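Local coordinates for Alr4995 protein (Nostoc sp., PDB 6LRF) that acts as a bifunctional arginine dihydrolase and ornithine cyclodeaminase, breaking down arginine and probably converting the resulting ornithine to proline, at residues I397-I408 / L417-L427; T502-L511 / G681-D692. All coordinates share one frame; numbering follows the deposited sequence.

Contact 1: residues I397-I408 / L417-L427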
loop_
_atom_site.group_PDB
_atom_site.type_symbol
_atom_site.label_atom_id
_atom_site.label_comp_id
_atom_site.label_asym_id
_atom_site.label_seq_id
_atom_site.Cartn_x
_atom_site.Cartn_y
_atom_site.Cartn_z
ATOM N N ILE B 397 -15.433 5.354 -45.090
ATOM C CA ILE B 397 -15.798 6.656 -44.536
ATOM C C ILE B 397 -15.219 6.832 -43.134
ATOM O O ILE B 397 -15.398 5.957 -42.281
ATOM C CB ILE B 397 -17.340 6.801 -44.433
ATOM C CG1 ILE B 397 -18.000 6.533 -45.786
ATOM C CG2 ILE B 397 -17.721 8.148 -43.875
ATOM C CD1 ILE B 397 -17.441 7.382 -46.905
ATOM N N LYS B 398 -14.575 7.967 -42.875
ATOM C CA LYS B 398 -14.003 8.239 -41.550
ATOM C C LYS B 398 -15.075 8.579 -40.502
ATOM O O LYS B 398 -15.954 9.406 -40.746
ATOM C CB LYS B 398 -12.973 9.373 -41.657
ATOM C CG LYS B 398 -12.473 9.929 -40.329
ATOM C CD LYS B 398 -11.268 9.167 -39.776
ATOM C CE LYS B 398 -10.883 9.688 -38.379
ATOM N NZ LYS B 398 -9.597 10.454 -38.364
ATOM N N VAL B 399 -15.012 7.925 -39.342
ATOM C CA VAL B 399 -15.965 8.193 -38.263
ATOM C C VAL B 399 -15.543 9.462 -37.497
ATOM O O VAL B 399 -14.375 9.594 -37.112
ATOM C CB VAL B 399 -16.081 6.985 -37.270
ATOM C CG1 VAL B 399 -17.060 7.288 -36.133
ATOM C CG2 VAL B 399 -16.475 5.703 -38.010
ATOM N N GLU B 400 -16.492 10.384 -37.299
ATOM C CA GLU B 400 -16.258 11.636 -36.581
ATOM C C GLU B 400 -16.672 11.558 -35.106
ATOM O O GLU B 400 -17.503 10.717 -34.724
ATOM C CB GLU B 400 -17.013 12.782 -37.256
ATOM C CG GLU B 400 -16.446 13.163 -38.611
ATOM C CD GLU B 400 -17.227 14.286 -39.271
ATOM O OE1 GLU B 400 -18.097 14.886 -38.598
ATOM O OE2 GLU B 400 -16.969 14.562 -40.464
ATOM N N ASN B 401 -16.085 12.442 -34.294
ATOM C CA ASN B 401 -16.361 12.540 -32.861
ATOM C C ASN B 401 -16.053 11.249 -32.119
ATOM O O ASN B 401 -16.777 10.868 -31.193
ATOM C CB ASN B 401 -17.816 12.944 -32.612
ATOM C CG ASN B 401 -18.174 14.252 -33.289
ATOM O OD1 ASN B 401 -19.233 14.373 -33.898
ATOM N ND2 ASN B 401 -17.276 15.234 -33.204
ATOM N N GLN B 402 -14.967 10.595 -32.519
ATOM C CA GLN B 402 -14.621 9.281 -31.992
ATOM C C GLN B 402 -14.498 9.289 -30.475
ATOM O O GLN B 402 -13.839 10.141 -29.905
ATOM C CB GLN B 402 -13.310 8.798 -32.608
ATOM C CG GLN B 402 -12.969 7.340 -32.291
ATOM C CD GLN B 402 -13.829 6.353 -33.059
ATOM O OE1 GLN B 402 -14.144 6.572 -34.228
ATOM N NE2 GLN B 402 -14.197 5.250 -32.408
ATOM N N ARG B 403 -15.157 8.346 -29.820
ATOM C CA ARG B 403 -14.847 8.041 -28.423
ATOM C C ARG B 403 -15.231 6.607 -28.126
ATOM O O ARG B 403 -15.980 5.986 -28.881
ATOM C CB ARG B 403 -15.563 8.975 -27.449
ATOM C CG ARG B 403 -17.048 9.008 -27.581
ATOM C CD ARG B 403 -17.668 9.482 -26.248
ATOM N NE ARG B 403 -17.654 8.385 -25.300
ATOM C CZ ARG B 403 -18.033 8.462 -24.031
ATOM N NH1 ARG B 403 -18.468 9.607 -23.527
ATOM N NH2 ARG B 403 -17.983 7.376 -23.274
HETATM N N MSE B 404 -14.722 6.078 -27.028
HETATM C CA MSE B 404 -15.050 4.706 -26.693
HETATM C C MSE B 404 -16.481 4.603 -26.196
HETATM O O MSE B 404 -17.072 5.592 -25.735
HETATM C CB MSE B 404 -14.090 4.153 -25.638
HETATM C CG MSE B 404 -14.265 4.801 -24.286
HETATM SE SE MSE B 404 -13.292 3.786 -22.896
HETATM C CE MSE B 404 -11.911 2.938 -24.014
ATOM N N ASP B 405 -17.022 3.390 -26.318
ATOM C CA ASP B 405 -18.304 3.010 -25.741
ATOM C C ASP B 405 -19.467 3.761 -26.362
ATOM O O ASP B 405 -20.479 4.009 -25.704
ATOM C CB ASP B 405 -18.293 3.216 -24.226
ATOM C CG ASP B 405 -17.358 2.243 -23.515
ATOM O OD1 ASP B 405 -17.021 1.188 -24.105
ATOM O OD2 ASP B 405 -16.950 2.535 -22.376
ATOM N N GLY B 406 -19.330 4.107 -27.635
ATOM C CA GLY B 406 -20.447 4.693 -28.358
ATOM C C GLY B 406 -20.982 3.742 -29.409
ATOM O O GLY B 406 -20.461 2.627 -29.566
ATOM N N ALA B 407 -22.028 4.178 -30.109
ATOM C CA ALA B 407 -22.460 3.523 -31.328
ATOM C C ALA B 407 -22.039 4.384 -32.514
ATOM O O ALA B 407 -21.720 5.560 -32.363
ATOM C CB ALA B 407 -23.973 3.301 -31.321
ATOM N N ILE B 408 -22.030 3.808 -33.705
ATOM C CA ILE B 408 -21.680 4.597 -34.879
ATOM C C ILE B 408 -22.920 4.794 -35.739
ATOM O O ILE B 408 -23.486 3.833 -36.256
ATOM C CB ILE B 408 -20.562 3.929 -35.679
ATOM C CG1 ILE B 408 -19.328 3.755 -34.783
ATOM C CG2 ILE B 408 -20.202 4.748 -36.913
ATOM C CD1 ILE B 408 -18.147 3.139 -35.503
ATOM N N LEU B 417 -22.042 11.439 -47.156
ATOM C CA LEU B 417 -22.199 10.464 -46.083
ATOM C C LEU B 417 -21.518 10.916 -44.806
ATOM O O LEU B 417 -20.368 11.317 -44.828
ATOM C CB LEU B 417 -21.616 9.119 -46.506
ATOM C CG LEU B 417 -22.498 8.218 -47.347
ATOM C CD1 LEU B 417 -21.651 7.083 -47.888
ATOM C CD2 LEU B 417 -23.642 7.693 -46.496
ATOM N N LEU B 418 -22.228 10.841 -43.694
ATOM C CA LEU B 418 -21.638 11.186 -42.416
ATOM C C LEU B 418 -21.673 10.002 -41.447
ATOM O O LEU B 418 -22.734 9.409 -41.214
ATOM C CB LEU B 418 -22.370 12.381 -41.812
ATOM C CG LEU B 418 -21.911 12.774 -40.415
ATOM C CD1 LEU B 418 -20.435 13.213 -40.425
ATOM C CD2 LEU B 418 -22.825 13.870 -39.905
ATOM N N ALA B 419 -20.506 9.654 -40.902
ATOM C CA ALA B 419 -20.410 8.608 -39.880
ATOM C C ALA B 419 -20.008 9.258 -38.563
ATOM O O ALA B 419 -18.982 9.925 -38.480
ATOM C CB ALA B 419 -19.412 7.531 -40.282
ATOM N N GLN B 420 -20.841 9.072 -37.550
ATOM C CA GLN B 420 -20.715 9.768 -36.273
ATOM C C GLN B 420 -20.765 8.820 -35.087
ATOM O O GLN B 420 -21.738 8.105 -34.893
ATOM C CB GLN B 420 -21.858 10.765 -36.090
ATOM C CG GLN B 420 -21.558 12.208 -36.323
ATOM C CD GLN B 420 -22.829 13.038 -36.214
ATOM O OE1 GLN B 420 -23.888 12.640 -36.711
ATOM N NE2 GLN B 420 -22.737 14.178 -35.544
ATOM N N CYS B 421 -19.738 8.876 -34.263
ATOM C CA CYS B 421 -19.744 8.229 -32.976
ATOM C C CYS B 421 -20.690 8.973 -32.006
ATOM O O CYS B 421 -20.542 10.171 -31.761
ATOM C CB CYS B 421 -18.317 8.205 -32.467
ATOM S SG CYS B 421 -17.998 7.077 -31.208
ATOM N N LYS B 422 -21.677 8.271 -31.477
ATOM C CA LYS B 422 -22.642 8.877 -30.560
ATOM C C LYS B 422 -22.790 8.000 -29.342
ATOM O O LYS B 422 -22.828 6.775 -29.465
ATOM C CB LYS B 422 -24.012 9.051 -31.218
ATOM C CG LYS B 422 -24.108 10.117 -32.303
ATOM C CD LYS B 422 -25.523 10.132 -32.841
ATOM C CE LYS B 422 -26.011 11.511 -33.231
ATOM N NZ LYS B 422 -27.520 11.570 -33.147
ATOM N N ILE B 423 -22.878 8.606 -28.166
ATOM C CA ILE B 423 -23.209 7.835 -26.968
ATOM C C ILE B 423 -24.675 7.412 -27.034
ATOM O O ILE B 423 -25.475 8.057 -27.702
ATOM C CB ILE B 423 -22.941 8.627 -25.673
ATOM C CG1 ILE B 423 -23.786 9.906 -25.665
ATOM C CG2 ILE B 423 -21.436 8.930 -25.542
ATOM C CD1 ILE B 423 -23.684 10.709 -24.377
ATOM N N LEU B 424 -25.018 6.331 -26.340
ATOM C CA LEU B 424 -26.315 5.686 -26.510
ATOM C C LEU B 424 -27.486 6.627 -26.289
ATOM O O LEU B 424 -28.426 6.644 -27.086
ATOM C CB LEU B 424 -26.446 4.497 -25.559
ATOM C CG LEU B 424 -25.472 3.332 -25.747
ATOM C CD1 LEU B 424 -25.733 2.243 -24.706
ATOM C CD2 LEU B 424 -25.571 2.760 -27.136
ATOM N N ARG B 425 -27.443 7.405 -25.209
ATOM C CA ARG B 425 -28.585 8.250 -24.851
ATOM C C ARG B 425 -28.830 9.375 -25.866
ATOM O O ARG B 425 -29.901 9.972 -25.873
ATOM C CB ARG B 425 -28.408 8.845 -23.444
ATOM C CG ARG B 425 -27.259 9.828 -23.284
ATOM C CD ARG B 425 -27.352 10.532 -21.938
ATOM N NE ARG B 425 -26.315 11.554 -21.746
ATOM C CZ ARG B 425 -25.218 11.356 -21.028
ATOM N NH1 ARG B 425 -25.020 10.180 -20.458
ATOM N NH2 ARG B 425 -24.319 12.316 -20.874
ATOM N N ASP B 426 -27.858 9.653 -26.734
ATOM C CA ASP B 426 -28.035 10.687 -27.767
ATOM C C ASP B 426 -28.549 10.158 -29.105
ATOM O O ASP B 426 -28.673 10.924 -30.062
ATOM C CB ASP B 426 -26.724 11.432 -28.035
ATOM C CG ASP B 426 -26.260 12.268 -26.844
ATOM O OD1 ASP B 426 -27.091 12.613 -25.976
ATOM O OD2 ASP B 426 -25.054 12.598 -26.798
ATOM N N LEU B 427 -28.818 8.855 -29.195
ATOM C CA LEU B 427 -29.330 8.299 -30.448
ATOM C C LEU B 427 -30.788 8.706 -30.629
ATOM O O LEU B 427 -31.551 8.730 -29.667
ATOM C CB LEU B 427 -29.192 6.777 -30.469
ATOM C CG LEU B 427 -27.779 6.203 -30.495
ATOM C CD1 LEU B 427 -27.814 4.689 -30.285
ATOM C CD2 LEU B 427 -27.090 6.547 -31.786
HETATM O O HOH W 1 -17.862 10.680 -41.815
HETATM O O HOH W 2 -19.078 11.246 -29.503
HETATM O O HOH W 3 -21.436 12.560 -32.553
HETATM O O HOH W 4 -22.508 5.135 -24.974
#
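C421 is held by E400 and R403 where strand 416-422, inside a mixed sheet, pairs in parallel with 395-400 and, as one arm of a beta hairpin, antiparallel with 407-413. C421 N donates to E400 O (2.9 Å), while A407 and K422 exchange two backbone bonds beyond it. R403 N donates an almost straight hydrogen bond to C421 SG (3.4 Å), which its position anti to the backbone N of C421 (chi1 -162°) turns to the loop.

The R403 side chain runs from the loop back across I423. R403 CB stands 4.9 Å from C421 SG, and R403 CG, set between backbone N and carbonyl carbon, closes to 4.2 Å from C421 SG. CD passes I423, whose CG2 lies against one guanidinium face near its rim, 3.7 Å from R403 NH1. NE and NH2 both donate to M404 O, NE at 2.9 Å, which fixes the turn of the head; M645 of the second subunit also packs on R403. With an alanine here, I423 CG2 would probably lose its flat cover and M404 O both side-chain donors. One water donates to N401 O and to C421 O, 2.9 Å from each.

Contact 2: residues T502-L511 / G681-D692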
loop_
_atom_site.group_PDB
_atom_site.type_symbol
_atom_site.label_atom_id
_atom_site.label_comp_id
_atom_site.label_asym_id
_atom_site.label_seq_id
_atom_site.Cartn_x
_atom_site.Cartn_y
_atom_site.Cartn_z
ATOM N N THR B 502 -15.408 -9.214 -6.330
ATOM C CA THR B 502 -14.751 -10.088 -5.366
ATOM C C THR B 502 -15.616 -11.299 -5.070
ATOM O O THR B 502 -15.300 -12.120 -4.214
ATOM C CB THR B 502 -14.441 -9.338 -4.059
ATOM O OG1 THR B 502 -15.654 -8.783 -3.539
ATOM C CG2 THR B 502 -13.476 -8.213 -4.321
ATOM N N GLY B 503 -16.726 -11.405 -5.784
ATOM C CA GLY B 503 -17.633 -12.510 -5.566
ATOM C C GLY B 503 -18.544 -12.311 -4.379
ATOM O O GLY B 503 -19.198 -13.254 -3.920
ATOM N N GLY B 504 -18.608 -11.082 -3.879
ATOM C CA GLY B 504 -19.493 -10.787 -2.769
ATOM C C GLY B 504 -20.957 -10.732 -3.174
ATOM O O GLY B 504 -21.837 -10.773 -2.319
ATOM N N GLY B 505 -21.217 -10.641 -4.480
ATOM C CA GLY B 505 -22.566 -10.447 -4.991
ATOM C C GLY B 505 -23.596 -11.474 -4.551
ATOM O O GLY B 505 -24.695 -11.116 -4.142
ATOM N N GLU B 506 -23.245 -12.755 -4.632
ATOM C CA GLU B 506 -24.126 -13.824 -4.156
ATOM C C GLU B 506 -24.437 -13.656 -2.675
ATOM O O GLU B 506 -25.546 -13.943 -2.240
ATOM C CB GLU B 506 -23.503 -15.209 -4.402
ATOM C CG GLU B 506 -22.066 -15.331 -3.898
ATOM C CD GLU B 506 -21.546 -16.772 -3.860
ATOM O OE1 GLU B 506 -22.368 -17.716 -3.917
ATOM O OE2 GLU B 506 -20.305 -16.947 -3.776
ATOM N N HIS B 507 -23.465 -13.192 -1.893
ATOM C CA HIS B 507 -23.689 -13.086 -0.448
ATOM C C HIS B 507 -24.533 -11.874 -0.090
ATOM O O HIS B 507 -25.415 -11.961 0.764
ATOM C CB HIS B 507 -22.360 -13.042 0.299
ATOM C CG HIS B 507 -21.534 -14.277 0.112
ATOM N ND1 HIS B 507 -21.933 -15.513 0.571
ATOM C CD2 HIS B 507 -20.341 -14.468 -0.501
ATOM C CE1 HIS B 507 -21.019 -16.411 0.255
ATOM N NE2 HIS B 507 -20.042 -15.804 -0.394
ATOM N N LEU B 508 -24.268 -10.746 -0.744
ATOM C CA LEU B 508 -25.124 -9.579 -0.573
ATOM C C LEU B 508 -26.555 -9.914 -0.998
ATOM O O LEU B 508 -27.496 -9.547 -0.316
ATOM C CB LEU B 508 -24.585 -8.373 -1.365
ATOM C CG LEU B 508 -25.457 -7.113 -1.331
ATOM C CD1 LEU B 508 -25.881 -6.786 0.101
ATOM C CD2 LEU B 508 -24.724 -5.935 -1.938
ATOM N N SER B 509 -26.705 -10.617 -2.121
ATOM C CA SER B 509 -28.012 -11.093 -2.592
ATOM C C SER B 509 -28.738 -11.867 -1.521
ATOM O O SER B 509 -29.942 -11.709 -1.309
ATOM C CB SER B 509 -27.857 -12.016 -3.813
ATOM O OG SER B 509 -27.558 -11.297 -4.985
ATOM N N ARG B 510 -27.992 -12.751 -0.873
ATOM C CA ARG B 510 -28.563 -13.596 0.160
ATOM C C ARG B 510 -29.030 -12.756 1.355
ATOM O O ARG B 510 -30.151 -12.930 1.842
ATOM C CB ARG B 510 -27.549 -14.650 0.595
ATOM C CG ARG B 510 -28.014 -15.445 1.780
ATOM C CD ARG B 510 -27.738 -16.921 1.635
ATOM N NE ARG B 510 -28.272 -17.612 2.801
ATOM C CZ ARG B 510 -27.536 -18.037 3.821
ATOM N NH1 ARG B 510 -26.220 -17.873 3.803
ATOM N NH2 ARG B 510 -28.120 -18.641 4.849
ATOM N N LEU B 511 -28.179 -11.838 1.812
ATOM C CA LEU B 511 -28.565 -10.898 2.869
ATOM C C LEU B 511 -29.896 -10.185 2.593
ATOM O O LEU B 511 -30.737 -10.065 3.485
ATOM C CB LEU B 511 -27.464 -9.859 3.078
ATOM C CG LEU B 511 -26.207 -10.366 3.775
ATOM C CD1 LEU B 511 -25.185 -9.259 3.844
ATOM C CD2 LEU B 511 -26.547 -10.871 5.170
ATOM N N GLY B 681 -15.577 -9.267 -0.465
ATOM C CA GLY B 681 -16.182 -10.562 -0.730
ATOM C C GLY B 681 -15.818 -11.544 0.368
ATOM O O GLY B 681 -16.654 -12.334 0.816
ATOM N N LEU B 682 -14.565 -11.494 0.805
ATOM C CA LEU B 682 -14.155 -12.271 1.971
ATOM C C LEU B 682 -15.043 -11.908 3.163
ATOM O O LEU B 682 -15.597 -12.792 3.835
ATOM C CB LEU B 682 -12.679 -12.023 2.316
ATOM C CG LEU B 682 -12.219 -12.692 3.625
ATOM C CD1 LEU B 682 -12.528 -14.193 3.613
ATOM C CD2 LEU B 682 -10.746 -12.468 3.866
ATOM N N PHE B 683 -15.179 -10.601 3.404
ATOM C CA PHE B 683 -15.987 -10.094 4.516
ATOM C C PHE B 683 -17.409 -10.625 4.445
ATOM O O PHE B 683 -17.942 -11.133 5.435
ATOM C CB PHE B 683 -15.996 -8.554 4.531
ATOM C CG PHE B 683 -16.820 -7.961 5.646
ATOM C CD1 PHE B 683 -16.244 -7.676 6.871
ATOM C CD2 PHE B 683 -18.179 -7.701 5.471
ATOM C CE1 PHE B 683 -16.999 -7.138 7.898
ATOM C CE2 PHE B 683 -18.937 -7.165 6.500
ATOM C CZ PHE B 683 -18.344 -6.884 7.713
ATOM N N LEU B 684 -18.026 -10.505 3.271
ATOM C CA LEU B 684 -19.402 -10.959 3.077
ATOM C C LEU B 684 -19.538 -12.476 3.192
ATOM O O LEU B 684 -20.566 -12.992 3.642
ATOM C CB LEU B 684 -19.927 -10.489 1.714
ATOM C CG LEU B 684 -20.218 -8.987 1.621
ATOM C CD1 LEU B 684 -20.314 -8.517 0.175
ATOM C CD2 LEU B 684 -21.498 -8.652 2.379
ATOM N N SER B 685 -18.507 -13.195 2.777
ATOM C CA SER B 685 -18.560 -14.644 2.857
ATOM C C SER B 685 -18.671 -15.096 4.327
ATOM O O SER B 685 -19.585 -15.834 4.702
ATOM C CB SER B 685 -17.333 -15.259 2.185
ATOM O OG SER B 685 -17.558 -16.645 1.970
ATOM N N LEU B 686 -17.742 -14.618 5.145
ATOM C CA LEU B 686 -17.727 -14.877 6.581
ATOM C C LEU B 686 -19.000 -14.430 7.274
ATOM O O LEU B 686 -19.517 -15.121 8.151
ATOM C CB LEU B 686 -16.548 -14.156 7.213
ATOM C CG LEU B 686 -15.168 -14.584 6.744
ATOM C CD1 LEU B 686 -14.129 -13.583 7.220
ATOM C CD2 LEU B 686 -14.885 -15.977 7.279
ATOM N N LEU B 687 -19.484 -13.248 6.901
ATOM C CA LEU B 687 -20.690 -12.700 7.501
ATOM C C LEU B 687 -21.871 -13.642 7.298
ATOM O O LEU B 687 -22.645 -13.896 8.232
ATOM C CB LEU B 687 -21.007 -11.320 6.920
ATOM C CG LEU B 687 -22.283 -10.664 7.441
ATOM C CD1 LEU B 687 -22.128 -10.288 8.918
ATOM C CD2 LEU B 687 -22.628 -9.448 6.596
ATOM N N THR B 688 -22.015 -14.171 6.086
ATOM C CA THR B 688 -23.132 -15.087 5.820
ATOM C C THR B 688 -22.917 -16.447 6.514
ATOM O O THR B 688 -23.871 -17.053 7.007
ATOM C CB THR B 688 -23.358 -15.295 4.302
ATOM O OG1 THR B 688 -22.092 -15.375 3.632
ATOM C CG2 THR B 688 -24.170 -14.126 3.719
ATOM N N GLN B 689 -21.672 -16.913 6.556
ATOM C CA GLN B 689 -21.346 -18.117 7.308
ATOM C C GLN B 689 -21.661 -17.894 8.776
ATOM O O GLN B 689 -22.269 -18.737 9.425
ATOM C CB GLN B 689 -19.878 -18.492 7.140
ATOM C CG GLN B 689 -19.532 -19.081 5.791
ATOM C CD GLN B 689 -18.038 -19.071 5.538
ATOM O OE1 GLN B 689 -17.584 -18.934 4.397
ATOM N NE2 GLN B 689 -17.260 -19.202 6.608
ATOM N N GLN B 690 -21.262 -16.735 9.289
ATOM C CA GLN B 690 -21.458 -16.437 10.697
ATOM C C GLN B 690 -22.929 -16.257 11.062
ATOM O O GLN B 690 -23.331 -16.541 12.191
ATOM C CB GLN B 690 -20.665 -15.194 11.079
ATOM C CG GLN B 690 -20.499 -15.018 12.561
ATOM C CD GLN B 690 -19.579 -16.055 13.173
ATOM O OE1 GLN B 690 -18.982 -16.872 12.470
ATOM N NE2 GLN B 690 -19.464 -16.028 14.491
ATOM N N LEU B 691 -23.734 -15.796 10.109
ATOM C CA LEU B 691 -25.165 -15.607 10.344
ATOM C C LEU B 691 -25.904 -16.930 10.367
ATOM O O LEU B 691 -26.995 -17.043 10.929
ATOM C CB LEU B 691 -25.782 -14.708 9.277
ATOM C CG LEU B 691 -25.563 -13.211 9.459
ATOM C CD1 LEU B 691 -25.782 -12.521 8.138
ATOM C CD2 LEU B 691 -26.513 -12.671 10.504
ATOM N N ASP B 692 -25.316 -17.924 9.720
ATOM C CA ASP B 692 -25.920 -19.242 9.685
ATOM C C ASP B 692 -25.693 -19.958 11.017
ATOM O O ASP B 692 -26.579 -20.650 11.527
ATOM C CB ASP B 692 -25.357 -20.043 8.516
ATOM C CG ASP B 692 -25.877 -19.551 7.177
ATOM O OD1 ASP B 692 -27.026 -19.045 7.136
ATOM O OD2 ASP B 692 -25.144 -19.671 6.166
#
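R510 swings its CG anti to the backbone N (chi1 173°) and bends at chi2, while D692, with CG beside its own backbone N, comes from the opposite direction to meet it. The result is an end-on salt bridge: NH2 of R510 lies 2.6 Å from OD1 of D692, and NH1 lies 3.2 Å from OD2. Both oxygens use syn lone pairs, although the two flat groups are turned 33° apart. NE of R510 has a separate partner in E514.

A turn earlier, the H507 ring lies over helix 681-692, with S685 CA above the centre of one face, 3.8 Å from the centroid, in a CH-pi contact. E506 CG lies against the opposite face, toward its rim, and ND1 of H507 is 3.1 Å from T688 OG1. L511 is a knob in the hole formed by L684, L687, T688 and L691; its CD2 presses tightly on L691 CD1 (3.5 Å).

At the start of the interface the backbones themselves meet, G504 CA standing 3.9 Å from G681 CA. A side chain on G681 would run into T502 O. G503, of positive phi, forms a Schellman motif that ends the preceding helix.

The two helices belong to a Rossmann-type domain: F683 packs on V653 and V655 of strand 651-656, helix 467-486 also touches F683, and helix 583-589 meets L508 and S509.

In the fold
Contact 1 closes before contact 2 opens along the chain, and their centres are 41 Å apart, with nearest atoms about 20 Å apart. They illustrate the modular build of a multidomain enzyme: contact 1 lies in the seven-stranded mixed sheet, contact 2 among helices packed with the six-stranded parallel Rossmann sheet. Helix 505-513 lies, after the short helix 498-501, in the connection between strands 491-495 and 519-523 of that sheet, and helix 680-694 follows its edge strand 673-677. Contact 1 nevertheless touches the Rossmann region, since D405 OD1 is hydrogen-bonded to H554 ND1 and L424 packs on helix 554-567. In the four-chain assembly, contact 1 also borders the second subunit and contact 2 the third.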